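Local coordinates for acyl-homoserine-lactone synthase (Mesorhizobium sp. ORS 3359, PDB 6WNS), which probably makes an acyl-homoserine lactone quorum-sensing signal by transferring an acyl group from an acyl-coenzyme A donor to S-adenosylmethionine, at residues R16-R21 against Y57-D62; A98-W103 against A176-V181; C127-T132 against R139-V144. All blocks are in the same frame, centred on the assembly; numbering follows the deposited sequence.

Contact 1 (R16-R21 against Y57-D62); sequences RKVLER and YVLALD
Val18, in the first turn of helix 16-31, drives its isopropyl group against two leucines of the strand 56-60 region. From CA its CB points at Leu59 and Leu61, and the two methyls divide the work. CG1, anti to the backbone N (chi1 165°), lies beside Leu59, its nearest atom there being CD1 at 3.8 Å; the side chains run alongside in opposite senses. CG2, anti to the carbonyl carbon, meets Leu61, with Leu61 CD1 4.1 Å away and the tips of the two side chains facing each other. The two methyls of Val18 thus reach Leu59, near the end of strand 56-60, and Leu61, just beyond it, two residues on and pointing to the same side.

Next along the helix, Leu19 starts off across the contact and bends in at its end. Its CD2 comes to 4.0 Å from Tyr57 CD2, and the leucine lies roughly perpendicular to the tyrosine side chain. The Tyr57 hydroxyl is held by Asp51 through a hydrogen bond, while Tyr22 meets the ring with its plane turned by about 60°. The joint is wholly apolar and largely buried. It seats the start of helix 16-31 on one face of the mixed sheet, where strand 56-60 runs antiparallel between strands 4-7 and 69-75; Val7 also touches Leu19, and His5 touches Leu61.

Contact 2 (A98-W103 against A176-V181); sequences AEIFEW and ALLIDV
Leu178 and Ile100 have the most surface buried here, and they meet through methyl groups alone: Ile100 CG2 lies 4.2 Å from Leu178 CD1. Both side chains leave their backbones across the line between the segments and turn inward only toward their ends. Leu178 extends anti to its own nitrogen (chi1 -176°), which carries its branch point toward strand 100-108. Gln140 touches both residues from the strand in the middle.

Ile179 makes the second link, on the other face of the sheet. Its CD1 sits at the edge of the Trp103 indole, near the ring plane, beside the six-membered ring: CZ3 and CE3 of Trp103 are each 4.1 Å from Ile179 CD1. The methyl therefore packs against the rim of the indole and does not cover its face. Leu126 and Leu129 of helix 121-135 also touch Trp103.

Strands 100-108 and 174-180 are not neighbours; strand 140-146 separates them, parallel to the first and antiparallel to the second, and the CA atoms of Ile100 and Leu178 are 8.9 Å apart. Side chains thus bridge over the intervening strand on both faces, with helix 121-135 lying on the Trp103 side.

Contact 3 (C127-T132 against R139-V144); sequences CGLLET and RQISVV
Residues 127-132 form regular helix, with backbone bonds from Glu131 N to Cys127 O and from Thr132 N to Gly128 O, while 140-144 are extended strand. Their closest alpha carbons, those of Leu130 and Ile141, are 8.8 Å apart, a separation spanned by side chains in fairly loose contact. Ile141 carries the strand's share of the contact. CG1 is anti to the carbonyl carbon (chi1 -66°), and the branch ends in CD1, the atom that meets the helix at two consecutive leucines: Leu129 CD2 lies 4.3 Å from Ile141 CD1, and Leu130 CD2 lies 4.4 Å from the same methyl. The leucines arrive differently, since the CB of Leu129 points at the strand whereas Leu130 sets off across it and bends in at its tip.

Helix 121-135 connects strands 100-108 and 140-146, parallel neighbours in the sheet, and packs on one face: a beta-alpha-beta crossover, the arrangement expected of the acetyltransferase-like fold to which this synthase family belongs. Trp103 of the first strand touches both Leu129 and Ile141, and Ile186 of helix 183-192 touches Leu130.

Away from the strand, Gly128 O takes a second bond from Thr132, whose OG1 donates to it with the donor tilted 27° from the carbonyl plane. The Thr132 backbone N reaches that oxygen from the opposite face.

Overall arrangement
All three contacts are built on the same mixed sheet. Contacts 2 and 3 are closest, their centres about 6 Å apart: strand 140-146, the partner of the helix in contact 3, runs between the two strands joined in contact 2, and the backbone N of Ile179 probably hydrogen-bonds to Ile141 O. Contact 1 lies farther off, its centre about 23 Å from that of contact 2 and about 18 Å from that of contact 3. It still meets contact 3 where Val58 CG1 packs 4.0 Å from Thr132 OG1. Val58 points to helix 121-135 while Tyr57 and Leu59 on either side of it point to helix 16-31, so the two helices cover opposite faces of the sheet.

Contact 1 (R16-R21 against Y57-D62)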
loop_
_atom_site.group_PDB
_atom_site.type_symbol
_atom_site.label_atom_id
_atom_site.label_comp_id
_atom_site.label_asym_id
_atom_site.label_seq_id
_atom_site.Cartn_x
_atom_site.Cartn_y
_atom_site.Cartn_z
ATOM N N ARG A 16 -14.690 10.251 -7.973
ATOM C CA ARG A 16 -15.586 10.254 -6.784
ATOM C C ARG A 16 -16.287 8.892 -6.649
ATOM O O ARG A 16 -16.331 8.358 -5.584
ATOM C CB ARG A 16 -16.564 11.418 -6.793
ATOM C CG ARG A 16 -17.609 11.382 -7.886
ATOM C CD ARG A 16 -18.605 12.496 -7.705
ATOM N NE ARG A 16 -19.422 12.529 -8.904
ATOM C CZ ARG A 16 -20.682 12.121 -8.953
ATOM N NH1 ARG A 16 -21.279 11.671 -7.855
ATOM N NH2 ARG A 16 -21.334 12.180 -10.098
ATOM N N LYS A 17 -16.749 8.294 -7.749
ATOM C CA LYS A 17 -17.505 7.021 -7.638
ATOM C C LYS A 17 -16.520 5.918 -7.272
ATOM O O LYS A 17 -16.872 5.106 -6.428
ATOM C CB LYS A 17 -18.331 6.793 -8.922
ATOM C CG LYS A 17 -19.607 7.618 -8.939
ATOM C CD LYS A 17 -20.556 7.251 -10.085
ATOM C CE LYS A 17 -20.195 7.903 -11.401
ATOM N NZ LYS A 17 -20.835 7.179 -12.527
ATOM N N VAL A 18 -15.302 5.927 -7.824
ATOM C CA VAL A 18 -14.288 4.904 -7.491
ATOM C C VAL A 18 -14.007 5.075 -5.986
ATOM O O VAL A 18 -13.861 4.022 -5.253
ATOM C CB VAL A 18 -13.029 5.024 -8.378
ATOM C CG1 VAL A 18 -11.842 4.244 -7.843
ATOM C CG2 VAL A 18 -13.327 4.600 -9.828
ATOM N N LEU A 19 -13.784 6.289 -5.521
ATOM C CA LEU A 19 -13.432 6.444 -4.081
ATOM C C LEU A 19 -14.589 5.975 -3.154
ATOM O O LEU A 19 -14.306 5.387 -2.093
ATOM C CB LEU A 19 -12.976 7.887 -3.791
ATOM C CG LEU A 19 -11.563 8.292 -4.271
ATOM C CD1 LEU A 19 -11.385 9.801 -4.317
ATOM C CD2 LEU A 19 -10.439 7.643 -3.450
ATOM N N GLU A 20 -15.824 6.287 -3.486
ATOM C CA GLU A 20 -17.020 5.859 -2.715
ATOM C C GLU A 20 -17.027 4.334 -2.660
ATOM O O GLU A 20 -17.106 3.835 -1.549
ATOM C CB GLU A 20 -18.283 6.527 -3.279
ATOM C CG GLU A 20 -18.372 7.907 -2.699
ATOM C CD GLU A 20 -19.218 8.943 -3.386
ATOM O OE1 GLU A 20 -20.010 8.557 -4.262
ATOM O OE2 GLU A 20 -19.081 10.126 -2.991
ATOM N N ARG A 21 -16.770 3.639 -3.793
ATOM C CA ARG A 21 -16.694 2.156 -3.789
ATOM C C ARG A 21 -15.493 1.718 -2.955
ATOM O O ARG A 21 -15.610 0.753 -2.231
ATOM C CB ARG A 21 -16.655 1.614 -5.225
ATOM C CG ARG A 21 -17.992 1.796 -5.941
ATOM C CD ARG A 21 -18.138 0.953 -7.188
ATOM N NE ARG A 21 -17.001 1.057 -8.089
ATOM C CZ ARG A 21 -16.857 1.991 -9.029
ATOM N NH1 ARG A 21 -17.783 2.936 -9.188
ATOM N NH2 ARG A 21 -15.779 1.945 -9.803
ATOM N N TYR A 57 -3.919 7.189 -3.302
ATOM C CA TYR A 57 -4.589 5.880 -3.500
ATOM C C TYR A 57 -4.115 5.314 -4.835
ATOM O O TYR A 57 -4.291 5.887 -5.927
ATOM C CB TYR A 57 -6.099 6.036 -3.389
ATOM C CG TYR A 57 -6.492 6.654 -2.080
ATOM C CD1 TYR A 57 -6.544 5.879 -0.933
ATOM C CD2 TYR A 57 -6.725 8.012 -1.972
ATOM C CE1 TYR A 57 -6.873 6.441 0.304
ATOM C CE2 TYR A 57 -6.986 8.601 -0.746
ATOM C CZ TYR A 57 -7.069 7.809 0.398
ATOM O OH TYR A 57 -7.403 8.327 1.603
ATOM N N VAL A 58 -3.475 4.171 -4.730
ATOM C CA VAL A 58 -3.015 3.391 -5.897
ATOM C C VAL A 58 -3.952 2.219 -6.123
ATOM O O VAL A 58 -3.833 1.202 -5.412
ATOM C CB VAL A 58 -1.598 2.887 -5.688
ATOM C CG1 VAL A 58 -1.100 2.304 -6.999
ATOM C CG2 VAL A 58 -0.694 4.020 -5.202
ATOM N N LEU A 59 -4.880 2.387 -7.053
ATOM C CA LEU A 59 -6.009 1.459 -7.223
ATOM C C LEU A 59 -5.889 0.698 -8.541
ATOM O O LEU A 59 -5.745 1.335 -9.621
ATOM C CB LEU A 59 -7.279 2.274 -7.138
ATOM C CG LEU A 59 -7.420 3.032 -5.798
ATOM C CD1 LEU A 59 -8.744 3.697 -5.787
ATOM C CD2 LEU A 59 -7.244 2.064 -4.610
ATOM N N ALA A 60 -6.037 -0.619 -8.434
ATOM C CA ALA A 60 -6.132 -1.532 -9.593
ATOM C C ALA A 60 -7.609 -1.665 -10.008
ATOM O O ALA A 60 -8.423 -2.156 -9.164
ATOM C CB ALA A 60 -5.498 -2.831 -9.218
ATOM N N LEU A 61 -7.953 -1.234 -11.250
ATOM C CA LEU A 61 -9.342 -1.185 -11.804
ATOM C C LEU A 61 -9.440 -2.097 -13.015
ATOM O O LEU A 61 -8.398 -2.561 -13.318
ATOM C CB LEU A 61 -9.637 0.233 -12.282
ATOM C CG LEU A 61 -9.489 1.282 -11.188
ATOM C CD1 LEU A 61 -10.175 2.560 -11.582
ATOM C CD2 LEU A 61 -10.031 0.750 -9.846
ATOM N N ASP A 62 -10.563 -2.025 -13.779
ATOM C CA ASP A 62 -10.807 -2.683 -15.096
ATOM C C ASP A 62 -12.114 -2.244 -15.797
ATOM O O ASP A 62 -12.505 -3.019 -16.860
ATOM C CB ASP A 62 -10.941 -4.206 -14.898
ATOM C CG ASP A 62 -12.241 -4.595 -14.029
ATOM O OD1 ASP A 62 -13.077 -3.590 -13.938
ATOM O OD2 ASP A 62 -12.342 -5.571 -13.216
#

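Contact 2 (A98-W103 against A176-V181)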
loop_
_atom_site.group_PDB
_atom_site.type_symbol
_atom_site.label_atom_id
_atom_site.label_comp_id
_atom_site.label_asym_id
_atom_site.label_seq_id
_atom_site.Cartn_x
_atom_site.Cartn_y
_atom_site.Cartn_z
ATOM N N ALA A 98 11.067 13.955 2.493
ATOM C CA ALA A 98 10.181 14.302 1.362
ATOM C C ALA A 98 10.120 13.110 0.368
ATOM O O ALA A 98 9.049 12.951 -0.281
ATOM C CB ALA A 98 10.679 15.573 0.686
ATOM N N GLU A 99 11.242 12.332 0.318
ATOM C CA GLU A 99 11.585 11.345 -0.757
ATOM C C GLU A 99 10.918 9.997 -0.409
ATOM O O GLU A 99 10.991 9.033 -1.223
ATOM C CB GLU A 99 13.112 11.155 -0.924
ATOM C CG GLU A 99 13.982 12.239 -0.277
ATOM C CD GLU A 99 14.805 13.109 -1.220
ATOM O OE1 GLU A 99 15.918 12.679 -1.671
ATOM O OE2 GLU A 99 14.382 14.265 -1.464
ATOM N N ILE A 100 10.302 9.943 0.784
ATOM C CA ILE A 100 9.908 8.669 1.465
ATOM C C ILE A 100 8.417 8.717 1.782
ATOM O O ILE A 100 8.043 9.620 2.535
ATOM C CB ILE A 100 10.754 8.465 2.736
ATOM C CG1 ILE A 100 12.256 8.402 2.414
ATOM C CG2 ILE A 100 10.307 7.235 3.503
ATOM C CD1 ILE A 100 13.130 7.959 3.577
ATOM N N PHE A 101 7.641 7.684 1.370
ATOM C CA PHE A 101 6.179 7.624 1.641
ATOM C C PHE A 101 5.911 6.322 2.365
ATOM O O PHE A 101 6.690 5.366 2.213
ATOM C CB PHE A 101 5.333 7.736 0.369
ATOM C CG PHE A 101 5.081 9.157 -0.103
ATOM C CD1 PHE A 101 3.787 9.625 -0.330
ATOM C CD2 PHE A 101 6.132 10.053 -0.231
ATOM C CE1 PHE A 101 3.577 10.919 -0.782
ATOM C CE2 PHE A 101 5.926 11.343 -0.703
ATOM C CZ PHE A 101 4.649 11.765 -0.978
ATOM N N GLU A 102 4.889 6.310 3.196
ATOM C CA GLU A 102 4.540 5.076 3.942
ATOM C C GLU A 102 3.451 4.376 3.140
ATOM O O GLU A 102 2.478 5.043 2.803
ATOM C CB GLU A 102 4.120 5.381 5.366
ATOM C CG GLU A 102 3.659 4.113 6.045
ATOM C CD GLU A 102 2.870 4.282 7.310
ATOM O OE1 GLU A 102 1.859 5.001 7.262
ATOM O OE2 GLU A 102 3.299 3.673 8.368
ATOM N N TRP A 103 3.636 3.074 2.930
ATOM C CA TRP A 103 2.676 2.091 2.372
ATOM C C TRP A 103 1.771 1.552 3.481
ATOM O O TRP A 103 2.310 1.016 4.493
ATOM C CB TRP A 103 3.464 0.967 1.721
ATOM C CG TRP A 103 2.699 -0.092 1.000
ATOM C CD1 TRP A 103 1.433 -0.054 0.498
ATOM C CD2 TRP A 103 3.254 -1.355 0.593
ATOM N NE1 TRP A 103 1.166 -1.224 -0.180
ATOM C CE2 TRP A 103 2.268 -2.021 -0.160
ATOM C CE3 TRP A 103 4.525 -1.949 0.718
ATOM C CZ2 TRP A 103 2.474 -3.285 -0.690
ATOM C CZ3 TRP A 103 4.733 -3.202 0.205
ATOM C CH2 TRP A 103 3.721 -3.861 -0.502
ATOM N N ALA A 176 8.714 -3.392 10.813
ATOM C CA ALA A 176 8.909 -2.201 9.974
ATOM C C ALA A 176 10.042 -2.415 8.962
ATOM O O ALA A 176 11.170 -2.911 9.342
ATOM C CB ALA A 176 9.147 -1.041 10.890
ATOM N N LEU A 177 9.794 -2.019 7.711
ATOM C CA LEU A 177 10.743 -2.140 6.568
ATOM C C LEU A 177 10.931 -0.786 5.881
ATOM O O LEU A 177 9.955 0.016 5.843
ATOM C CB LEU A 177 10.072 -3.069 5.563
ATOM C CG LEU A 177 10.296 -4.566 5.674
ATOM C CD1 LEU A 177 10.719 -5.062 7.046
ATOM C CD2 LEU A 177 9.077 -5.240 5.152
ATOM N N LEU A 178 12.105 -0.548 5.277
ATOM C CA LEU A 178 12.339 0.575 4.316
ATOM C C LEU A 178 12.708 0.012 2.932
ATOM O O LEU A 178 13.702 -0.724 2.846
ATOM C CB LEU A 178 13.429 1.489 4.866
ATOM C CG LEU A 178 13.663 2.728 3.998
ATOM C CD1 LEU A 178 12.389 3.566 3.990
ATOM C CD2 LEU A 178 14.873 3.548 4.455
ATOM N N ILE A 179 11.896 0.270 1.902
ATOM C CA ILE A 179 11.995 -0.392 0.565
ATOM C C ILE A 179 12.590 0.606 -0.418
ATOM O O ILE A 179 12.052 1.721 -0.483
ATOM C CB ILE A 179 10.610 -0.913 0.103
ATOM C CG1 ILE A 179 10.150 -2.092 0.964
ATOM C CG2 ILE A 179 10.630 -1.333 -1.364
ATOM C CD1 ILE A 179 8.634 -2.225 1.092
ATOM N N ASP A 180 13.678 0.235 -1.124
ATOM C CA ASP A 180 14.163 1.016 -2.289
ATOM C C ASP A 180 13.183 0.728 -3.478
ATOM O O ASP A 180 12.913 -0.399 -3.913
ATOM C CB ASP A 180 15.622 0.700 -2.661
ATOM C CG ASP A 180 16.568 1.093 -1.550
ATOM O OD1 ASP A 180 16.136 1.908 -0.676
ATOM O OD2 ASP A 180 17.761 0.625 -1.602
ATOM N N VAL A 181 12.847 1.901 -4.101
ATOM C CA VAL A 181 12.079 2.011 -5.380
ATOM C C VAL A 181 13.115 2.061 -6.509
ATOM O O VAL A 181 13.605 3.139 -6.797
ATOM C CB VAL A 181 11.144 3.240 -5.383
ATOM C CG1 VAL A 181 10.330 3.325 -6.660
ATOM C CG2 VAL A 181 10.215 3.278 -4.174
#

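Contact 3 (C127-T132 against R139-V144)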
loop_
_atom_site.group_PDB
_atom_site.type_symbol
_atom_site.label_atom_id
_atom_site.label_comp_id
_atom_site.label_asym_id
_atom_site.label_seq_id
_atom_site.Cartn_x
_atom_site.Cartn_y
_atom_site.Cartn_z
ATOM N N CYS A 127 3.744 -4.193 -8.582
ATOM C CA CYS A 127 4.453 -3.477 -9.675
ATOM C C CYS A 127 3.944 -2.026 -9.808
ATOM O O CYS A 127 4.768 -1.134 -10.026
ATOM C CB CYS A 127 4.283 -4.222 -10.981
ATOM S SG CYS A 127 5.634 -3.776 -12.082
ATOM N N GLY A 128 2.633 -1.793 -9.633
ATOM C CA GLY A 128 1.985 -0.497 -9.906
ATOM C C GLY A 128 2.358 0.499 -8.834
ATOM O O GLY A 128 2.487 1.720 -9.137
ATOM N N LEU A 129 2.535 -0.031 -7.620
ATOM C CA LEU A 129 2.991 0.730 -6.430
ATOM C C LEU A 129 4.386 1.279 -6.751
ATOM O O LEU A 129 4.555 2.484 -6.600
ATOM C CB LEU A 129 3.024 -0.147 -5.178
ATOM C CG LEU A 129 3.378 0.609 -3.894
ATOM C CD1 LEU A 129 2.225 1.534 -3.448
ATOM C CD2 LEU A 129 3.785 -0.347 -2.772
ATOM N N LEU A 130 5.325 0.433 -7.185
ATOM C CA LEU A 130 6.731 0.865 -7.450
ATOM C C LEU A 130 6.746 1.862 -8.601
ATOM O O LEU A 130 7.477 2.862 -8.516
ATOM C CB LEU A 130 7.605 -0.325 -7.817
ATOM C CG LEU A 130 7.765 -1.362 -6.718
ATOM C CD1 LEU A 130 8.560 -2.548 -7.227
ATOM C CD2 LEU A 130 8.407 -0.733 -5.494
ATOM N N GLU A 131 5.950 1.592 -9.629
ATOM C CA GLU A 131 5.889 2.449 -10.835
ATOM C C GLU A 131 5.311 3.820 -10.465
ATOM O O GLU A 131 5.801 4.850 -10.959
ATOM C CB GLU A 131 5.116 1.733 -11.940
ATOM C CG GLU A 131 5.975 0.703 -12.639
ATOM C CD GLU A 131 5.339 0.103 -13.911
ATOM O OE1 GLU A 131 5.378 -1.106 -14.052
ATOM O OE2 GLU A 131 4.876 0.866 -14.788
ATOM N N THR A 132 4.272 3.859 -9.656
ATOM C CA THR A 132 3.666 5.137 -9.220
ATOM C C THR A 132 4.686 5.885 -8.372
ATOM O O THR A 132 4.876 7.145 -8.645
ATOM C CB THR A 132 2.348 4.879 -8.515
ATOM O OG1 THR A 132 1.600 4.058 -9.417
ATOM C CG2 THR A 132 1.623 6.156 -8.155
ATOM N N ARG A 139 11.542 7.753 -3.575
ATOM C CA ARG A 139 12.793 6.955 -3.787
ATOM C C ARG A 139 12.737 5.726 -2.868
ATOM O O ARG A 139 13.276 4.588 -3.249
ATOM C CB ARG A 139 14.009 7.826 -3.501
ATOM C CG ARG A 139 13.965 9.148 -4.241
ATOM C CD ARG A 139 14.697 9.076 -5.563
ATOM N NE ARG A 139 16.130 8.836 -5.426
ATOM C CZ ARG A 139 17.042 9.771 -5.158
ATOM N NH1 ARG A 139 16.676 11.024 -4.942
ATOM N NH2 ARG A 139 18.315 9.441 -5.055
ATOM N N GLN A 140 12.070 5.881 -1.715
ATOM C CA GLN A 140 11.852 4.727 -0.821
ATOM C C GLN A 140 10.410 4.716 -0.280
ATOM O O GLN A 140 9.739 5.825 -0.202
ATOM C CB GLN A 140 12.855 4.743 0.326
ATOM C CG GLN A 140 14.316 4.696 -0.165
ATOM C CD GLN A 140 15.227 4.945 1.114
ATOM O OE1 GLN A 140 15.073 5.845 1.841
ATOM N NE2 GLN A 140 16.102 3.998 1.453
ATOM N N ILE A 141 10.007 3.532 0.215
ATOM C CA ILE A 141 8.653 3.308 0.829
ATOM C C ILE A 141 8.847 2.582 2.161
ATOM O O ILE A 141 9.610 1.464 2.132
ATOM C CB ILE A 141 7.753 2.467 -0.089
ATOM C CG1 ILE A 141 7.405 3.213 -1.376
ATOM C CG2 ILE A 141 6.481 2.046 0.665
ATOM C CD1 ILE A 141 7.227 2.271 -2.553
ATOM N N SER A 142 8.284 3.247 3.284
ATOM C CA SER A 142 8.296 2.628 4.631
ATOM C C SER A 142 6.996 1.845 4.810
ATOM O O SER A 142 5.997 2.218 4.147
ATOM C CB SER A 142 8.525 3.610 5.736
ATOM O OG SER A 142 7.495 4.562 5.808
ATOM N N VAL A 143 7.018 0.767 5.602
ATOM C CA VAL A 143 5.799 -0.083 5.783
ATOM C C VAL A 143 5.923 -0.883 7.072
ATOM O O VAL A 143 7.031 -1.330 7.474
ATOM C CB VAL A 143 5.591 -0.979 4.551
ATOM C CG1 VAL A 143 6.748 -1.985 4.400
ATOM C CG2 VAL A 143 4.260 -1.704 4.522
ATOM N N VAL A 144 4.781 -1.113 7.670
ATOM C CA VAL A 144 4.566 -2.036 8.807
ATOM C C VAL A 144 3.786 -3.209 8.207
ATOM O O VAL A 144 2.706 -2.954 7.577
ATOM C CB VAL A 144 3.752 -1.336 9.922
ATOM C CG1 VAL A 144 3.502 -2.315 11.082
ATOM C CG2 VAL A 144 4.393 -0.034 10.418
#